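Gluconate kinase (Lactobacillus acidophilus, PDB 3LL3) probably uses ATP to phosphorylate a sugar substrate such as gluconate or xylulose, as a kinase of the FGGY carbohydrate kinase family. Local coordinates at residues A[115-120]-A[126-131]; A[408-413]-A[421-426]. All coordinates share one frame; numbering follows the deposited sequence.

Two short chain closures, one in each half of an FGGY kinase, illustrate how a bilobal fold is built from local returns of the chain. From the N terminus, contact 1 comes first: helix 116-124 ends and the chain turns back, so that 126-131 lies against the first turns of the same helix on its way to helix 133-143. Contact 2 follows in the C-terminal half, where helix 407-417 runs into strand 421-424 and packs on it. The two closures stand in series, neither enclosing nor crossing the other. Contact 1 and contact 2 lie on opposite sides of the chain's centre, with about 33 Å between the centres of the two contacts.

Contact 1. Residues A[115-120]-A[126-131]; sequences GFAQQI and MPMHPM. With DXP (1-deoxy-D-xylulose-5-phosphate), chain D.
Water 1 bridges the two segments, donating to the carbonyl O of Ala-117 and to the carbonyl O of Met-126, each 2.9 Å from the water oxygen. It thus joins the helical carbonyl to the returning loop where no direct polar bond links them. Beside the water the packing is apolar. Met-128, a selenomethionine at the centre of an inverse gamma turn, lays its side chain along the helix surface: CB, CG and SE all meet the methyl of Ala-117, with CB of Ala-117 3.7 Å from SE of Met-128. The extended chi2 (-180°) carries SE out to the Gln-118 side chain, and the bend at chi3 (-132°) brings CE over to CG of Gln-118. There the two side chains cross obliquely, SE of Met-128 lying 3.8 Å from CD of Gln-118. The amide nitrogen of Gln-118 is engaged by the carbonyl of Lys-112, which should help to hold that side chain against the selenium. A looser touch, 4.4 Å from CG2 of Ile-120 to CB of Met-126, continues the apolar seam.

Farther along the loop, His-129 reaches a ligand with its ring edge. Its NE2 donates to O2P of the bound 1-deoxy-D-xylulose-5-phosphate over 3.0 Å. On the ring's other nitrogen, ND1 accepts the backbone N-H of Met-131, N to ND1 3.1 Å, a partner tilted 20° from the ring plane; the two bonds together probably restrict ring rotation. Asn-297 also binds this ligand.

Around the contact, helix 133-143 covers Ala-117 and Ile-120 through Tyr-135 and Ile-134, helix 105-114 meets Met-128 at Lys-112 and Pro-130 at Val-108, and strand 281-284 receives Met-126 and Met-131 on Tyr-283 and Pro-127 on Phe-281.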
ATOM      1  N   GLY A 115     -27.910 -14.906 -11.049  1.00 35.04           N
ATOM      2  CA  GLY A 115     -28.140 -14.110 -12.244  1.00 32.54           C
ATOM      3  C   GLY A 115     -29.355 -13.200 -12.150  1.00 32.21           C
ATOM      4  O   GLY A 115     -29.736 -12.574 -13.141  1.00 32.29           O
ATOM      5  N   PHE A 116     -29.965 -13.120 -10.965  1.00 31.15           N
ATOM      6  CA  PHE A 116     -31.141 -12.279 -10.750  1.00 29.11           C
ATOM      7  C   PHE A 116     -30.792 -10.788 -10.625  1.00 29.98           C
ATOM      8  O   PHE A 116     -31.524  -9.932 -11.136  1.00 26.19           O
ATOM      9  CB  PHE A 116     -31.893 -12.725  -9.496  1.00 31.86           C
ATOM     10  CG  PHE A 116     -33.187 -11.997  -9.267  1.00 30.05           C
ATOM     11  CD1 PHE A 116     -34.018 -11.678 -10.328  1.00 29.69           C
ATOM     12  CD2 PHE A 116     -33.581 -11.655  -7.985  1.00 29.50           C
ATOM     13  CE1 PHE A 116     -35.217 -11.017 -10.114  1.00 30.48           C
ATOM     14  CE2 PHE A 116     -34.783 -10.997  -7.760  1.00 31.15           C
ATOM     15  CZ  PHE A 116     -35.604 -10.680  -8.826  1.00 29.58           C
ATOM     16  N   ALA A 117     -29.687 -10.493  -9.937  1.00 28.43           N
ATOM     17  CA  ALA A 117     -29.254  -9.112  -9.745  1.00 29.94           C
ATOM     18  C   ALA A 117     -28.926  -8.510 -11.100  1.00 28.97           C
ATOM     19  O   ALA A 117     -29.276  -7.367 -11.383  1.00 28.78           O
ATOM     20  CB  ALA A 117     -28.052  -9.049  -8.809  1.00 29.46           C
ATOM     21  N   GLN A 118     -28.291  -9.309 -11.948  1.00 28.19           N
ATOM     22  CA  GLN A 118     -27.955  -8.891 -13.302  1.00 29.90           C
ATOM     23  C   GLN A 118     -29.214  -8.552 -14.085  1.00 28.28           C
ATOM     24  O   GLN A 118     -29.226  -7.624 -14.885  1.00 28.82           O
ATOM     25  CB  GLN A 118     -27.160  -9.989 -14.025  1.00 29.68           C
ATOM     26  CG  GLN A 118     -25.767 -10.237 -13.455  1.00 32.45           C
ATOM     27  CD  GLN A 118     -25.760 -11.162 -12.252  1.00 34.59           C
ATOM     28  OE1 GLN A 118     -26.808 -11.487 -11.686  1.00 32.12           O
ATOM     29  NE2 GLN A 118     -24.566 -11.597 -11.853  1.00 34.51           N
ATOM     30  N   GLN A 119     -30.277  -9.308 -13.842  1.00 28.60           N
ATOM     31  CA  GLN A 119     -31.531  -9.123 -14.560  1.00 28.64           C
ATOM     32  C   GLN A 119     -32.222  -7.854 -14.095  1.00 26.48           C
ATOM     33  O   GLN A 119     -32.759  -7.095 -14.898  1.00 28.60           O
ATOM     34  CB  GLN A 119     -32.474 -10.321 -14.353  1.00 30.28           C
ATOM     35  CG  GLN A 119     -33.769 -10.184 -15.163  1.00 31.29           C
ATOM     36  CD  GLN A 119     -34.816 -11.269 -14.860  1.00 37.27           C
ATOM     37  OE1 GLN A 119     -34.983 -11.697 -13.715  1.00 36.52           O
ATOM     38  NE2 GLN A 119     -35.542 -11.689 -15.894  1.00 37.44           N
ATOM     39  N   ILE A 120     -32.214  -7.627 -12.790  1.00 25.70           N
ATOM     40  CA  ILE A 120     -32.754  -6.385 -12.245  1.00 26.68           C
ATOM     41  C   ILE A 120     -32.031  -5.172 -12.860  1.00 26.60           C
ATOM     42  O   ILE A 120     -32.666  -4.179 -13.263  1.00 25.31           O
ATOM     43  CB  ILE A 120     -32.684  -6.382 -10.699  1.00 27.69           C
ATOM     44  CG1 ILE A 120     -33.765  -7.297 -10.123  1.00 26.86           C
ATOM     45  CG2 ILE A 120     -32.857  -4.969 -10.133  1.00 25.83           C
ATOM     46  CD1 ILE A 120     -33.562  -7.625  -8.670  1.00 27.39           C
HETATM   47  N   MSE A 126     -30.610  -0.395 -12.084  1.00 23.06           N
HETATM   48  CA  MSE A 126     -30.162  -0.444 -10.696  1.00 25.00           C
HETATM   49  C   MSE A 126     -28.943  -1.347 -10.496  1.00 26.78           C
HETATM   50  O   MSE A 126     -29.015  -2.555 -10.729  1.00 25.21           O
HETATM   51  CB  MSE A 126     -31.301  -0.894  -9.772  1.00 23.97           C
HETATM   52  CG  MSE A 126     -30.864  -1.116  -8.332  1.00 26.36           C
HETATM   53 SE   MSE A 126     -30.173   0.581  -7.548  1.00 40.72          SE
HETATM   54  CE  MSE A 126     -29.274  -0.138  -5.969  1.00 33.66           C
ATOM     55  N   PRO A 127     -27.804  -0.758 -10.081  1.00 25.69           N
ATOM     56  CA  PRO A 127     -26.618  -1.568  -9.788  1.00 24.96           C
ATOM     57  C   PRO A 127     -26.882  -2.656  -8.755  1.00 26.29           C
ATOM     58  O   PRO A 127     -27.848  -2.580  -7.984  1.00 23.70           O
ATOM     59  CB  PRO A 127     -25.629  -0.540  -9.235  1.00 26.77           C
ATOM     60  CG  PRO A 127     -25.982   0.712  -9.931  1.00 27.62           C
ATOM     61  CD  PRO A 127     -27.492   0.685 -10.088  1.00 25.69           C
HETATM   62  N   MSE A 128     -26.017  -3.666  -8.724  1.00 25.49           N
HETATM   63  CA  MSE A 128     -26.279  -4.796  -7.840  1.00 27.37           C
HETATM   64  C   MSE A 128     -25.830  -4.474  -6.419  1.00 28.14           C
HETATM   65  O   MSE A 128     -24.759  -4.904  -5.971  1.00 28.69           O
HETATM   66  CB  MSE A 128     -25.623  -6.061  -8.384  1.00 29.52           C
HETATM   67  CG  MSE A 128     -25.830  -6.212  -9.879  1.00 29.67           C
HETATM   68 SE   MSE A 128     -24.995  -7.829 -10.572  1.00 45.78          SE
HETATM   69  CE  MSE A 128     -24.070  -7.063 -12.126  1.00 39.48           C
ATOM     70  N   HIS A 129     -26.656  -3.708  -5.712  1.00 22.69           N
ATOM     71  CA  HIS A 129     -26.278  -3.195  -4.407  1.00 24.93           C
ATOM     72  C   HIS A 129     -27.476  -3.154  -3.479  1.00 25.34           C
ATOM     73  O   HIS A 129     -28.572  -2.823  -3.919  1.00 25.91           O
ATOM     74  CB  HIS A 129     -25.704  -1.776  -4.554  1.00 24.06           C
ATOM     75  CG  HIS A 129     -24.954  -1.310  -3.346  1.00 27.25           C
ATOM     76  ND1 HIS A 129     -25.578  -0.742  -2.254  1.00 26.28           N
ATOM     77  CD2 HIS A 129     -23.632  -1.356  -3.043  1.00 27.50           C
ATOM     78  CE1 HIS A 129     -24.671  -0.437  -1.344  1.00 28.26           C
ATOM     79  NE2 HIS A 129     -23.482  -0.806  -1.794  1.00 27.17           N
ATOM     80  N   PRO A 130     -27.263  -3.460  -2.189  1.00 26.01           N
ATOM     81  CA  PRO A 130     -28.310  -3.546  -1.161  1.00 26.50           C
ATOM     82  C   PRO A 130     -29.035  -2.233  -0.850  1.00 27.49           C
ATOM     83  O   PRO A 130     -30.043  -2.237  -0.127  1.00 26.85           O
ATOM     84  CB  PRO A 130     -27.545  -4.045   0.077  1.00 28.13           C
ATOM     85  CG  PRO A 130     -26.108  -3.688  -0.198  1.00 25.95           C
ATOM     86  CD  PRO A 130     -25.964  -3.926  -1.668  1.00 25.52           C
HETATM   87  N   MSE A 131     -28.552  -1.128  -1.405  1.00 26.45           N
HETATM   88  CA  MSE A 131     -29.171   0.174  -1.183  1.00 25.61           C
HETATM   89  C   MSE A 131     -30.592   0.271  -1.771  1.00 26.92           C
HETATM   90  O   MSE A 131     -31.422   1.045  -1.279  1.00 27.84           O
HETATM   91  CB  MSE A 131     -28.298   1.274  -1.789  1.00 26.83           C
HETATM   92  CG  MSE A 131     -28.219   1.232  -3.314  1.00 28.17           C
HETATM   93 SE   MSE A 131     -26.813   2.460  -4.048  1.00 46.66          SE
HETATM   94  CE  MSE A 131     -26.958   2.086  -5.954  1.00 34.16           C
TER
HETATM   95  C1  DXP D3264     -19.031  -3.671   5.766  1.00 59.86           C
HETATM   96  C2  DXP D3264     -18.426  -2.242   5.904  1.00 59.91           C
HETATM   97  C3  DXP D3264     -19.314  -1.064   5.430  1.00 57.87           C
HETATM   98  C4  DXP D3264     -19.709  -1.336   3.964  1.00 53.51           C
HETATM   99  C5  DXP D3264     -20.226  -0.260   2.978  1.00 50.11           C
HETATM  100  O2  DXP D3264     -17.252  -2.111   6.001  1.00 60.88           O
HETATM  101  O3  DXP D3264     -18.759   0.148   5.760  1.00 58.94           O
HETATM  102  O4  DXP D3264     -18.735  -2.161   3.409  1.00 55.17           O
HETATM  103  O5  DXP D3264     -19.657  -0.230   1.696  1.00 50.30           O
HETATM  104  P   DXP D3264     -20.443  -0.071   0.241  1.00 42.23           P
HETATM  105  O2P DXP D3264     -21.014  -1.487  -0.213  1.00 38.55           O
HETATM  106  O1P DXP D3264     -21.463   1.164   0.310  1.00 36.74           O
HETATM  107  O3P DXP D3264     -19.512   0.164  -0.796  1.00 38.57           O
HETATM  108  O   HOH W   1     -29.063  -5.142  -9.476  1.00 28.28           O

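Contact 2. Residues A[408-413]-A[421-426]; sequences FVRQLC and IVTMKE
Helix 408-413 and strand 421-424 run in roughly opposed directions, their axes 142° apart and 8.9 Å distant at closest approach. The backbones come nearest at Arg-410 and Ile-421, whose CA atoms are 6.9 Å apart. Here Ile-421 points toward the helix: its CD1 lies 3.7 Å from CB of Cys-413, while its CG1 sits 3.8 Å from the carbonyl O of Arg-410. CG1 stands anti to the carbonyl carbon (chi1 -63°), directing that longer branch to the helix.

This pairing is the second half of a beta-alpha-beta unit, strand 396-400, helix 407-417, strand 421-424, in the ATP-binding half of an actin-like ATPase fold. The two strands are parallel neighbours in the sheet, and Ile-421 also touches Ile-397 and Ala-399.

Two residues farther along the strand from Ile-421, Thr-423 is crossed at about a right angle by Arg-410 of the helix. The arginine is extended from CG to NE, and CG2 of Thr-423 lies over one guanidinium face, offset toward its rim, 3.4 Å from NE of Arg-410. The polar ends bond elsewhere: NE to the carbonyl of Leu-404, NH1 to the hydroxyl of Tyr-461, and OG1 of Thr-423 to the carbonyl of Lys-459. With an alanine in place of Arg-410, the methyl of Thr-423 would probably lose its cover, and the Leu-404 carbonyl and Tyr-461 hydroxyl would probably be left without this partner.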
ATOM      1  N   PHE A 408      -5.492  23.787  -6.303  1.00 25.57           N
ATOM      2  CA  PHE A 408      -4.610  22.668  -6.574  1.00 24.57           C
ATOM      3  C   PHE A 408      -5.442  21.422  -6.986  1.00 25.48           C
ATOM      4  O   PHE A 408      -5.174  20.759  -7.997  1.00 24.02           O
ATOM      5  CB  PHE A 408      -3.745  22.378  -5.345  1.00 27.27           C
ATOM      6  CG  PHE A 408      -2.969  21.089  -5.443  1.00 28.55           C
ATOM      7  CD1 PHE A 408      -2.022  20.912  -6.435  1.00 31.09           C
ATOM      8  CD2 PHE A 408      -3.189  20.059  -4.541  1.00 28.82           C
ATOM      9  CE1 PHE A 408      -1.311  19.710  -6.540  1.00 29.83           C
ATOM     10  CE2 PHE A 408      -2.477  18.863  -4.624  1.00 28.45           C
ATOM     11  CZ  PHE A 408      -1.540  18.685  -5.628  1.00 27.30           C
ATOM     12  N   VAL A 409      -6.461  21.122  -6.206  1.00 22.15           N
ATOM     13  CA  VAL A 409      -7.293  19.953  -6.520  1.00 26.48           C
ATOM     14  C   VAL A 409      -8.108  20.176  -7.796  1.00 23.78           C
ATOM     15  O   VAL A 409      -8.255  19.278  -8.607  1.00 22.85           O
ATOM     16  CB  VAL A 409      -8.188  19.557  -5.337  1.00 24.84           C
ATOM     17  CG1 VAL A 409      -9.194  18.431  -5.724  1.00 25.18           C
ATOM     18  CG2 VAL A 409      -7.310  19.107  -4.171  1.00 23.55           C
ATOM     19  N   ARG A 410      -8.612  21.386  -7.989  1.00 25.11           N
ATOM     20  CA  ARG A 410      -9.348  21.684  -9.210  1.00 23.31           C
ATOM     21  C   ARG A 410      -8.480  21.429 -10.426  1.00 24.56           C
ATOM     22  O   ARG A 410      -8.909  20.783 -11.382  1.00 23.72           O
ATOM     23  CB  ARG A 410      -9.859  23.126  -9.187  1.00 25.33           C
ATOM     24  CG  ARG A 410     -10.983  23.327  -8.190  1.00 24.57           C
ATOM     25  CD  ARG A 410     -11.234  24.789  -7.899  1.00 27.37           C
ATOM     26  NE  ARG A 410     -12.378  24.954  -7.008  1.00 27.46           N
ATOM     27  CZ  ARG A 410     -12.915  26.131  -6.700  1.00 32.69           C
ATOM     28  NH1 ARG A 410     -12.392  27.248  -7.207  1.00 32.84           N
ATOM     29  NH2 ARG A 410     -13.968  26.198  -5.893  1.00 32.76           N
ATOM     30  N   GLN A 411      -7.244  21.920 -10.378  1.00 22.46           N
ATOM     31  CA  GLN A 411      -6.338  21.776 -11.507  1.00 25.78           C
ATOM     32  C   GLN A 411      -5.915  20.336 -11.709  1.00 23.62           C
ATOM     33  O   GLN A 411      -5.755  19.854 -12.844  1.00 23.13           O
ATOM     34  CB  GLN A 411      -5.091  22.667 -11.321  1.00 26.48           C
ATOM     35  CG  GLN A 411      -4.182  22.662 -12.534  1.00 26.82           C
ATOM     36  CD  GLN A 411      -4.864  23.265 -13.755  1.00 28.48           C
ATOM     37  OE1 GLN A 411      -4.873  22.674 -14.838  1.00 30.59           O
ATOM     38  NE2 GLN A 411      -5.458  24.435 -13.576  1.00 27.83           N
ATOM     39  N   LEU A 412      -5.711  19.645 -10.594  1.00 24.19           N
ATOM     40  CA  LEU A 412      -5.349  18.234 -10.650  1.00 25.78           C
ATOM     41  C   LEU A 412      -6.456  17.429 -11.347  1.00 23.14           C
ATOM     42  O   LEU A 412      -6.187  16.534 -12.157  1.00 21.39           O
ATOM     43  CB  LEU A 412      -5.127  17.712  -9.232  1.00 26.47           C
ATOM     44  CG  LEU A 412      -3.865  16.896  -9.061  1.00 31.88           C
ATOM     45  CD1 LEU A 412      -3.571  16.652  -7.600  1.00 33.04           C
ATOM     46  CD2 LEU A 412      -4.066  15.598  -9.781  1.00 30.00           C
ATOM     47  N   CYS A 413      -7.706  17.751 -11.035  1.00 22.52           N
ATOM     48  CA  CYS A 413      -8.838  17.078 -11.696  1.00 23.24           C
ATOM     49  C   CYS A 413      -8.792  17.336 -13.187  1.00 21.29           C
ATOM     50  O   CYS A 413      -8.955  16.426 -13.993  1.00 23.37           O
ATOM     51  CB  CYS A 413     -10.176  17.584 -11.150  1.00 22.04           C
ATOM     52  SG  CYS A 413     -10.595  16.942  -9.507  1.00 24.60           S
ATOM     53  N   ILE A 421     -12.329  21.866 -16.188  1.00 26.98           N
ATOM     54  CA  ILE A 421     -13.121  21.793 -14.972  1.00 25.48           C
ATOM     55  C   ILE A 421     -13.792  23.155 -14.766  1.00 26.11           C
ATOM     56  O   ILE A 421     -13.115  24.195 -14.731  1.00 24.91           O
ATOM     57  CB  ILE A 421     -12.225  21.450 -13.751  1.00 24.95           C
ATOM     58  CG1 ILE A 421     -11.583  20.057 -13.910  1.00 21.91           C
ATOM     59  CG2 ILE A 421     -12.990  21.637 -12.440  1.00 22.92           C
ATOM     60  CD1 ILE A 421     -12.538  18.919 -13.703  1.00 26.07           C
ATOM     61  N   VAL A 422     -15.119  23.151 -14.674  1.00 21.30           N
ATOM     62  CA  VAL A 422     -15.883  24.369 -14.435  1.00 23.63           C
ATOM     63  C   VAL A 422     -16.487  24.377 -13.045  1.00 24.93           C
ATOM     64  O   VAL A 422     -17.320  23.529 -12.723  1.00 24.82           O
ATOM     65  CB  VAL A 422     -17.024  24.524 -15.455  1.00 23.26           C
ATOM     66  CG1 VAL A 422     -17.767  25.822 -15.214  1.00 24.46           C
ATOM     67  CG2 VAL A 422     -16.484  24.434 -16.867  1.00 23.60           C
ATOM     68  N   THR A 423     -16.080  25.333 -12.218  1.00 23.87           N
ATOM     69  CA  THR A 423     -16.624  25.438 -10.876  1.00 26.85           C
ATOM     70  C   THR A 423     -17.844  26.343 -10.930  1.00 29.25           C
ATOM     71  O   THR A 423     -17.987  27.137 -11.856  1.00 28.60           O
ATOM     72  CB  THR A 423     -15.592  25.965  -9.867  1.00 28.04           C
ATOM     73  OG1 THR A 423     -14.982  27.153 -10.390  1.00 30.26           O
ATOM     74  CG2 THR A 423     -14.523  24.926  -9.629  1.00 28.98           C
HETATM   75  N   MSE A 424     -18.733  26.201  -9.957  1.00 30.12           N
HETATM   76  CA  MSE A 424     -20.037  26.859 -10.013  1.00 31.31           C
HETATM   77  C   MSE A 424     -20.162  27.882  -8.905  1.00 32.58           C
HETATM   78  O   MSE A 424     -19.580  27.726  -7.830  1.00 32.99           O
HETATM   79  CB  MSE A 424     -21.170  25.828  -9.881  1.00 28.41           C
HETATM   80  CG  MSE A 424     -20.970  24.598 -10.748  1.00 28.36           C
HETATM   81 SE   MSE A 424     -20.942  25.026 -12.672  1.00 40.12          SE
HETATM   82  CE  MSE A 424     -22.732  25.876 -12.761  1.00 28.90           C
ATOM     83  N   LYS A 425     -20.934  28.926  -9.165  1.00 32.94           N
ATOM     84  CA  LYS A 425     -21.183  29.937  -8.145  1.00 36.24           C
ATOM     85  C   LYS A 425     -21.981  29.350  -6.985  1.00 37.05           C
ATOM     86  O   LYS A 425     -21.744  29.705  -5.829  1.00 38.98           O
ATOM     87  CB  LYS A 425     -21.870  31.172  -8.745  1.00 36.16           C
ATOM     88  CG  LYS A 425     -20.958  31.935  -9.707  1.00 36.87           C
ATOM     89  CD  LYS A 425     -21.595  33.213 -10.262  1.00 39.29           C
ATOM     90  CE  LYS A 425     -20.651  33.881 -11.274  1.00 42.00           C
ATOM     91  NZ  LYS A 425     -21.335  34.912 -12.120  1.00 47.98           N
ATOM     92  N   GLU A 426     -22.893  28.426  -7.291  1.00 36.09           N
ATOM     93  CA  GLU A 426     -23.748  27.824  -6.262  1.00 37.90           C
ATOM     94  C   GLU A 426     -23.490  26.343  -5.989  1.00 36.18           C
ATOM     95  O   GLU A 426     -23.720  25.476  -6.847  1.00 37.30           O
ATOM     96  CB  GLU A 426     -25.226  28.010  -6.605  1.00 39.89           C
ATOM     97  CG  GLU A 426     -26.156  27.458  -5.515  1.00 41.30           C
ATOM     98  CD  GLU A 426     -25.857  28.087  -4.161  1.00 43.90           C
ATOM     99  OE1 GLU A 426     -25.637  27.337  -3.183  1.00 43.26           O
ATOM    100  OE2 GLU A 426     -25.815  29.341  -4.090  1.00 48.97           O
TER